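Side-chain contacts in phytase (PDB 2GFI), which removes phosphate groups from phytate (inositol hexakisphosphate) as a 3-phytase and belongs to the histidine acid phosphatase family: residues 173-178 / 326-331; 138-143 / 372-377; 160-163 / 168-171. All blocks are in the same frame, centred on the assembly; numbering follows the deposited sequence.

Contact 1: residues 173-178 / 326-331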
loop_
_atom_site.group_PDB
_atom_site.type_symbol
_atom_site.label_atom_id
_atom_site.label_comp_id
_atom_site.label_asym_id
_atom_site.label_seq_id
_atom_site.Cartn_x
_atom_site.Cartn_y
_atom_site.Cartn_z
ATOM N N GLN A 173 -5.359 -15.378 27.266
ATOM C CA GLN A 173 -4.039 -15.321 27.896
ATOM C C GLN A 173 -3.042 -14.601 27.040
ATOM O O GLN A 173 -2.204 -13.878 27.556
ATOM C CB GLN A 173 -3.513 -16.734 28.191
ATOM C CG GLN A 173 -4.375 -17.461 29.210
ATOM C CD GLN A 173 -4.550 -16.637 30.464
ATOM O OE1 GLN A 173 -5.605 -16.025 30.674
ATOM N NE2 GLN A 173 -3.510 -16.559 31.254
ATOM N N TYR A 174 -3.100 -14.814 25.730
ATOM C CA TYR A 174 -2.217 -14.068 24.859
ATOM C C TYR A 174 -2.594 -12.595 24.852
ATOM O O TYR A 174 -1.728 -11.757 24.883
ATOM C CB TYR A 174 -2.205 -14.645 23.448
ATOM C CG TYR A 174 -1.161 -15.707 23.322
ATOM C CD1 TYR A 174 -1.449 -17.023 23.639
ATOM C CD2 TYR A 174 0.122 -15.395 22.900
ATOM C CE1 TYR A 174 -0.480 -18.032 23.509
ATOM C CE2 TYR A 174 1.089 -16.377 22.743
ATOM C CZ TYR A 174 0.778 -17.702 23.070
ATOM O OH TYR A 174 1.741 -18.686 22.960
ATOM N N PHE A 175 -3.892 -12.304 24.833
ATOM C CA PHE A 175 -4.358 -10.970 24.915
ATOM C C PHE A 175 -3.868 -10.307 26.201
ATOM O O PHE A 175 -3.292 -9.220 26.135
ATOM C CB PHE A 175 -5.886 -10.945 24.891
ATOM C CG PHE A 175 -6.450 -9.555 24.981
ATOM C CD1 PHE A 175 -6.818 -8.871 23.830
ATOM C CD2 PHE A 175 -6.562 -8.909 26.222
ATOM C CE1 PHE A 175 -7.311 -7.575 23.911
ATOM C CE2 PHE A 175 -7.055 -7.600 26.306
ATOM C CZ PHE A 175 -7.427 -6.938 25.158
ATOM N N ALA A 176 -4.078 -10.964 27.346
ATOM C CA ALA A 176 -3.713 -10.431 28.646
ATOM C C ALA A 176 -2.222 -10.195 28.697
ATOM O O ALA A 176 -1.763 -9.176 29.241
ATOM C CB ALA A 176 -4.174 -11.348 29.773
ATOM N N ARG A 177 -1.458 -11.104 28.076
ATOM C CA ARG A 177 -0.024 -10.940 28.015
ATOM C C ARG A 177 0.367 -9.759 27.140
ATOM O O ARG A 177 1.299 -9.013 27.465
ATOM C CB ARG A 177 0.649 -12.199 27.523
ATOM C CG ARG A 177 0.638 -13.314 28.543
ATOM C CD ARG A 177 1.145 -14.629 27.976
ATOM N NE ARG A 177 0.999 -15.704 28.941
ATOM C CZ ARG A 177 1.912 -16.000 29.852
ATOM N NH1 ARG A 177 3.015 -15.265 29.943
ATOM N NH2 ARG A 177 1.701 -17.009 30.697
ATOM N N GLY A 178 -0.323 -9.584 26.019
ATOM C CA GLY A 178 -0.041 -8.417 25.221
ATOM C C GLY A 178 -0.363 -7.176 26.045
ATOM O O GLY A 178 0.376 -6.192 26.027
ATOM N N ILE A 326 -12.116 -2.039 32.877
ATOM C CA ILE A 326 -11.745 -2.760 31.665
ATOM C C ILE A 326 -12.274 -4.167 31.750
ATOM O O ILE A 326 -11.824 -4.968 32.584
ATOM C CB ILE A 326 -10.214 -2.749 31.464
ATOM C CG1 ILE A 326 -9.711 -1.326 31.312
ATOM C CG2 ILE A 326 -9.810 -3.532 30.246
ATOM C CD1 ILE A 326 -8.189 -1.218 31.474
ATOM N N TRP A 327 -13.253 -4.453 30.894
ATOM C CA TRP A 327 -13.917 -5.736 30.841
ATOM C C TRP A 327 -13.412 -6.487 29.616
ATOM O O TRP A 327 -13.505 -5.975 28.501
ATOM C CB TRP A 327 -15.436 -5.524 30.827
ATOM C CG TRP A 327 -15.790 -4.731 32.042
ATOM C CD1 TRP A 327 -16.100 -3.404 32.103
ATOM C CD2 TRP A 327 -15.759 -5.201 33.398
ATOM N NE1 TRP A 327 -16.285 -3.026 33.410
ATOM C CE2 TRP A 327 -16.086 -4.109 34.228
ATOM C CE3 TRP A 327 -15.508 -6.446 33.995
ATOM C CZ2 TRP A 327 -16.173 -4.222 35.641
ATOM C CZ3 TRP A 327 -15.589 -6.555 35.394
ATOM C CH2 TRP A 327 -15.921 -5.450 36.191
ATOM N N LEU A 328 -12.841 -7.670 29.860
ATOM C CA LEU A 328 -12.226 -8.501 28.851
ATOM C C LEU A 328 -12.871 -9.882 28.879
ATOM O O LEU A 328 -12.638 -10.678 29.799
ATOM C CB LEU A 328 -10.722 -8.619 29.106
ATOM C CG LEU A 328 -9.958 -7.312 29.320
ATOM C CD1 LEU A 328 -8.531 -7.599 29.744
ATOM C CD2 LEU A 328 -9.980 -6.443 28.039
ATOM N N SER A 329 -13.669 -10.158 27.842
ATOM C CA SER A 329 -14.432 -11.397 27.729
ATOM C C SER A 329 -14.094 -12.052 26.406
ATOM O O SER A 329 -14.092 -11.404 25.359
ATOM C CB SER A 329 -15.946 -11.132 27.752
ATOM O OG SER A 329 -16.312 -10.500 28.947
ATOM N N PHE A 330 -13.889 -13.362 26.477
ATOM C CA PHE A 330 -13.411 -14.180 25.385
ATOM C C PHE A 330 -14.333 -15.364 25.249
ATOM O O PHE A 330 -14.596 -16.047 26.221
ATOM C CB PHE A 330 -11.996 -14.639 25.688
ATOM C CG PHE A 330 -11.033 -13.525 25.724
ATOM C CD1 PHE A 330 -10.364 -13.142 24.570
ATOM C CD2 PHE A 330 -10.833 -12.807 26.903
ATOM C CE1 PHE A 330 -9.501 -12.086 24.593
ATOM C CE2 PHE A 330 -9.973 -11.746 26.936
ATOM C CZ PHE A 330 -9.302 -11.378 25.774
ATOM N N THR A 331 -14.814 -15.602 24.033
ATOM C CA THR A 331 -15.787 -16.636 23.796
ATOM C C THR A 331 -15.765 -16.997 22.298
ATOM O O THR A 331 -14.773 -16.731 21.646
ATOM C CB THR A 331 -17.165 -16.189 24.329
ATOM O OG1 THR A 331 -18.104 -17.274 24.210
ATOM C CG2 THR A 331 -17.754 -15.052 23.492
#

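Contact 2: residues 138-143 / 372-377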
loop_
_atom_site.group_PDB
_atom_site.type_symbol
_atom_site.label_atom_id
_atom_site.label_comp_id
_atom_site.label_asym_id
_atom_site.label_seq_id
_atom_site.Cartn_x
_atom_site.Cartn_y
_atom_site.Cartn_z
ATOM N N MET A 138 -2.233 -11.577 21.093
ATOM C CA MET A 138 -1.166 -10.819 21.744
ATOM C C MET A 138 -1.062 -9.374 21.205
ATOM O O MET A 138 -1.054 -8.426 21.978
ATOM C CB MET A 138 0.175 -11.555 21.623
ATOM C CG MET A 138 1.305 -10.976 22.497
ATOM S SD MET A 138 2.761 -12.055 22.778
ATOM C CE MET A 138 2.316 -12.740 24.343
ATOM N N LYS A 139 -1.027 -9.190 19.889
ATOM C CA LYS A 139 -0.903 -7.838 19.294
ATOM C C LYS A 139 -2.105 -6.993 19.656
ATOM O O LYS A 139 -1.974 -5.773 19.850
ATOM C CB LYS A 139 -0.795 -7.891 17.767
ATOM C CG LYS A 139 0.442 -8.510 17.235
ATOM C CD LYS A 139 0.453 -8.389 15.706
ATOM C CE LYS A 139 1.755 -8.906 15.101
ATOM N NZ LYS A 139 1.517 -9.329 13.691
ATOM N N HIS A 140 -3.280 -7.648 19.695
ATOM C CA HIS A 140 -4.513 -7.005 20.080
ATOM C C HIS A 140 -4.418 -6.498 21.538
ATOM O O HIS A 140 -4.754 -5.358 21.818
ATOM C CB HIS A 140 -5.725 -7.938 19.909
ATOM C CG HIS A 140 -7.038 -7.267 20.203
ATOM N ND1 HIS A 140 -8.218 -7.960 20.358
ATOM C CD2 HIS A 140 -7.342 -5.959 20.405
ATOM C CE1 HIS A 140 -9.200 -7.111 20.621
ATOM N NE2 HIS A 140 -8.699 -5.885 20.641
ATOM N N GLY A 141 -3.966 -7.349 22.447
ATOM C CA GLY A 141 -3.767 -6.961 23.833
ATOM C C GLY A 141 -2.884 -5.729 23.926
ATOM O O GLY A 141 -3.244 -4.792 24.596
ATOM N N ILE A 142 -1.747 -5.715 23.229
ATOM C CA ILE A 142 -0.849 -4.569 23.231
ATOM C C ILE A 142 -1.567 -3.297 22.803
ATOM O O ILE A 142 -1.460 -2.275 23.446
ATOM C CB ILE A 142 0.347 -4.816 22.275
ATOM C CG1 ILE A 142 1.219 -6.001 22.728
ATOM C CG2 ILE A 142 1.152 -3.529 22.052
ATOM C CD1 ILE A 142 2.405 -6.333 21.726
ATOM N N ALA A 143 -2.283 -3.381 21.689
ATOM C CA ALA A 143 -2.960 -2.263 21.072
ATOM C C ALA A 143 -4.024 -1.770 22.014
ATOM O O ALA A 143 -4.302 -0.571 22.112
ATOM C CB ALA A 143 -3.604 -2.707 19.732
ATOM N N GLY A 372 -10.488 -13.997 15.633
ATOM C CA GLY A 372 -9.917 -12.912 16.396
ATOM C C GLY A 372 -10.887 -11.747 16.475
ATOM O O GLY A 372 -10.473 -10.615 16.750
ATOM N N ALA A 373 -12.172 -12.007 16.220
ATOM C CA ALA A 373 -13.228 -10.992 16.323
ATOM C C ALA A 373 -13.169 -10.204 17.633
ATOM O O ALA A 373 -12.902 -10.768 18.693
ATOM C CB ALA A 373 -14.587 -11.635 16.188
ATOM N N ARG A 374 -13.468 -8.911 17.553
ATOM C CA ARG A 374 -13.447 -8.053 18.699
ATOM C C ARG A 374 -14.673 -7.171 18.667
ATOM O O ARG A 374 -14.896 -6.413 17.725
ATOM C CB ARG A 374 -12.138 -7.231 18.754
ATOM C CG ARG A 374 -11.769 -6.508 17.452
ATOM C CD ARG A 374 -10.296 -6.309 17.241
ATOM N NE ARG A 374 -9.677 -7.595 16.993
ATOM C CZ ARG A 374 -8.381 -7.812 16.805
ATOM N NH1 ARG A 374 -7.502 -6.808 16.836
ATOM N NH2 ARG A 374 -7.972 -9.051 16.550
ATOM N N THR A 375 -15.510 -7.300 19.676
ATOM C CA THR A 375 -16.603 -6.383 19.820
ATOM C C THR A 375 -16.267 -5.552 21.042
ATOM O O THR A 375 -16.057 -6.074 22.131
ATOM C CB THR A 375 -17.929 -7.164 19.972
ATOM O OG1 THR A 375 -18.406 -7.500 18.653
ATOM C CG2 THR A 375 -19.041 -6.299 20.630
ATOM N N ILE A 376 -16.155 -4.253 20.841
ATOM C CA ILE A 376 -15.784 -3.371 21.934
ATOM C C ILE A 376 -16.894 -2.341 22.164
ATOM O O ILE A 376 -17.430 -1.767 21.205
ATOM C CB ILE A 376 -14.464 -2.684 21.605
ATOM C CG1 ILE A 376 -13.286 -3.651 21.835
ATOM C CG2 ILE A 376 -14.321 -1.368 22.376
ATOM C CD1 ILE A 376 -12.022 -3.199 21.119
ATOM N N ILE A 377 -17.261 -2.163 23.434
ATOM C CA ILE A 377 -18.032 -1.009 23.884
ATOM C C ILE A 377 -17.114 -0.033 24.601
ATOM O O ILE A 377 -16.443 -0.410 25.553
ATOM C CB ILE A 377 -19.167 -1.471 24.796
ATOM C CG1 ILE A 377 -19.974 -2.560 24.070
ATOM C CG2 ILE A 377 -20.040 -0.271 25.195
ATOM C CD1 ILE A 377 -20.973 -3.303 24.927
HETATM O O HOH W 1 -9.860 -10.209 19.686
#

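Contact 3: residues 160-163 / 168-171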
loop_
_atom_site.group_PDB
_atom_site.type_symbol
_atom_site.label_atom_id
_atom_site.label_comp_id
_atom_site.label_asym_id
_atom_site.label_seq_id
_atom_site.Cartn_x
_atom_site.Cartn_y
_atom_site.Cartn_z
ATOM N N VAL A 160 -9.905 -11.308 33.805
ATOM C CA VAL A 160 -10.116 -11.721 32.431
ATOM C C VAL A 160 -11.267 -12.705 32.517
ATOM O O VAL A 160 -11.335 -13.474 33.436
ATOM C CB VAL A 160 -8.806 -12.299 31.808
ATOM C CG1 VAL A 160 -9.071 -12.979 30.514
ATOM C CG2 VAL A 160 -7.764 -11.188 31.600
ATOM N N PHE A 161 -12.221 -12.618 31.621
ATOM C CA PHE A 161 -13.299 -13.569 31.602
ATOM C C PHE A 161 -13.196 -14.307 30.275
ATOM O O PHE A 161 -13.109 -13.689 29.193
ATOM C CB PHE A 161 -14.650 -12.864 31.802
ATOM C CG PHE A 161 -14.670 -11.973 33.017
ATOM C CD1 PHE A 161 -15.154 -12.445 34.228
ATOM C CD2 PHE A 161 -14.124 -10.712 32.962
ATOM C CE1 PHE A 161 -15.121 -11.655 35.357
ATOM C CE2 PHE A 161 -14.071 -9.915 34.088
ATOM C CZ PHE A 161 -14.584 -10.384 35.294
ATOM N N THR A 162 -13.147 -15.627 30.378
ATOM C CA THR A 162 -13.043 -16.469 29.228
ATOM C C THR A 162 -13.875 -17.724 29.428
ATOM O O THR A 162 -14.064 -18.151 30.556
ATOM C CB THR A 162 -11.566 -16.842 28.988
ATOM O OG1 THR A 162 -11.512 -17.750 27.885
ATOM C CG2 THR A 162 -11.017 -17.627 30.127
ATOM N N SER A 163 -14.377 -18.311 28.340
ATOM C CA SER A 163 -14.991 -19.628 28.436
ATOM C C SER A 163 -13.877 -20.668 28.526
ATOM O O SER A 163 -12.701 -20.347 28.399
ATOM C CB SER A 163 -15.946 -19.916 27.262
ATOM O OG SER A 163 -15.251 -20.555 26.204
ATOM N N VAL A 168 -10.207 -20.469 23.163
ATOM C CA VAL A 168 -10.747 -19.229 23.708
ATOM C C VAL A 168 -9.886 -18.791 24.900
ATOM O O VAL A 168 -9.483 -17.612 25.045
ATOM C CB VAL A 168 -12.193 -19.419 24.182
ATOM C CG1 VAL A 168 -12.655 -18.254 24.983
ATOM C CG2 VAL A 168 -13.158 -19.622 23.001
ATOM N N TYR A 169 -9.604 -19.765 25.749
ATOM C CA TYR A 169 -8.873 -19.528 26.943
ATOM C C TYR A 169 -7.475 -19.049 26.578
ATOM O O TYR A 169 -6.931 -18.127 27.205
ATOM C CB TYR A 169 -8.787 -20.800 27.797
ATOM C CG TYR A 169 -7.803 -20.620 28.924
ATOM C CD1 TYR A 169 -8.165 -19.959 30.109
ATOM C CD2 TYR A 169 -6.502 -21.062 28.792
ATOM C CE1 TYR A 169 -7.240 -19.765 31.144
ATOM C CE2 TYR A 169 -5.593 -20.865 29.792
ATOM C CZ TYR A 169 -5.971 -20.235 30.961
ATOM O OH TYR A 169 -5.023 -20.087 31.926
ATOM N N GLN A 170 -6.893 -19.690 25.575
ATOM C CA GLN A 170 -5.539 -19.345 25.168
ATOM C C GLN A 170 -5.513 -17.936 24.580
ATOM O O GLN A 170 -4.642 -17.155 24.875
ATOM C CB GLN A 170 -4.961 -20.379 24.196
ATOM C CG GLN A 170 -3.510 -20.133 23.925
ATOM C CD GLN A 170 -2.853 -21.301 23.257
ATOM O OE1 GLN A 170 -3.370 -21.806 22.263
ATOM N NE2 GLN A 170 -1.687 -21.725 23.780
ATOM N N THR A 171 -6.512 -17.606 23.795
ATOM C CA THR A 171 -6.672 -16.263 23.293
ATOM C C THR A 171 -6.615 -15.264 24.443
ATOM O O THR A 171 -5.861 -14.283 24.366
ATOM C CB THR A 171 -7.964 -16.150 22.539
ATOM O OG1 THR A 171 -7.873 -16.999 21.402
ATOM C CG2 THR A 171 -8.118 -14.754 21.920
#

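Contact 1: residues 173-178 / 326-331
With CG trans to the backbone N (chi1 180°), F175 is carried off helix 166-180 toward the strand, while F330, its CG trans to the carbonyl carbon (chi1 -66°), rises from strand 326-331 to meet it. The two side chains cross at about a right angle and form an offset edge-to-face pair, the edge of F330 directed at the face of F175. Their centroids lie 5.3 Å apart and the planes are inclined at 63°. F330 leads with CZ, CE1 beside it; CZ comes to 3.5 Å from F175 CG and also abuts F175 CB, so it bears on the CB end of the F175 ring, over CG and its neighbour CD2. The other end of the F175 ring is taken up by L328, two residues earlier on the same strand: L328 CD2 stands 3.6 Å from F175 CE2, L328 CD1 is 3.7 Å from that same carbon, and CD2 also reaches the neighbouring CZ. F175 thus spans two successive inward-facing positions of the strand, in a wholly apolar, buried contact. H140 and F144 of helix 133-148 add further edge-to-face pairs to F175, and L66 of strand 59-69 packs on it as well. F330 also touches S68, and its side chain lies about 7 Å from that of H70, the predicted nucleophile. This is a largely aromatic part of the apolar core between a helix layer and the central sheet of the alpha/beta domain characteristic of histidine acid phosphatases, close to the probable catalytic site.

Contact 2: residues 138-143 / 372-377
H140 on helix 133-148 faces the start of strand 374-382, the closest CA pair being H140 and G372, 8.8 Å apart, a gap spanned by side chains. H140 and R374 approach from opposite directions and stack: the guanidinium lies flat on the imidazole, centres 3.8 Å apart and planes only 4° from parallel. NH1 of R374 sits over the ring toward its rim, 3.4 Å from H140 CG, and R374 CD makes a CH-pi contact over the same ring, 3.9 Å from its centroid. With CG set between the backbone N and carbonyl carbon and a bend at chi3 (69°), the arginine lays CB, CD and its guanidinium along the histidine. The guanidinium is held in orientation side-on, NE and NH2 both donating to G372 O, at 3.1 Å from NE and 3.0 Å from NH2, with that oxygen in the guanidinium plane. A water bonded to H140 ND1 (2.9 Å) also donates to G372 O, tying the ring to the same carbonyl. NH2 has its stronger partner in the salt bridge to D136, and Y43 adds a cation-pi contact; carboxylate and aromatic face would probably stabilise the charged guanidinium. I376 CD1 approaches the ring's edge more loosely. D19 of a neighbouring subunit packs on H140. The stack thus joins helix 133-148 to strand 374-382, which runs antiparallel to 59-69 and 385-392.

Contact 3: residues 160-163 / 168-171
T162 OG1 donates to S163 O, the carbonyl of the next residue, at 2.9 Å; the donor lies in the carbonyl plane, on a lone pair. That bond ties the threonine hydroxyl to the backbone of the following residue where strand 158-163 nears the helix, and T162 OG1 also makes the closest approaches to helix 166-180. T162 points its side chain at the helix, with OG1 trans to the backbone N (chi1 176°), which carries the hydroxyl forward between two successive helical residues. On one of them it meets V168 CG1, 3.2 Å from OG1; on the other it meets the backbone, with Y169 CA 3.3 Å from the same oxygen. The side chains of T162 and V168 run antiparallel and overlap, the hydroxyl lying alongside the valine's branch. The methyl of T162 serves the other side chain: CG2 comes to 3.7 Å from Y169 CD1, at the edge of the tyrosine ring and near its plane, and the two side chains cross obliquely. S163 adds a second hydroxyl against the valine, OG being 3.7 Å from V168 CG1, while its OG is hydrogen-bonded to E196. Y169 CB in turn packs loosely against S163 O. Apart from the T162 methyl, the strand meets the carbons of the helix with oxygens, its hydroxyls having hydrogen-bond partners away from the helical side chains. V168 also packs on F330 and H332, and its side chain is about 4 Å from that of H70, the predicted nucleophile. The contact packs the end of strand 158-163 on the start of helix 166-180, the first two elements of a beta-alpha-beta unit completed by strand 189-194; strand 158-163 lies between 189-194 and 326-331, parallel to both, and T191 and F330 touch T162.

Overall arrangement
From the N terminus, helix 133-148 comes first and supplies one half of contact 2, whose loop stays open until strand 374-382. Within that long span, strand 158-163 and the helix directly after it close contact 3, a local link with only four residues between its segments. Contact 1 then opens further along the same helix, 166-180, and closes at strand 326-331, so contacts 3 and 1 follow in series and both lie inside the span of contact 2. Strands 158-163 and 326-331 are sheet neighbours, while contacts 1 and 2 touch where the two helices meet. Together the three contacts fasten helices 133-148 and 166-180 to one mixed sheet.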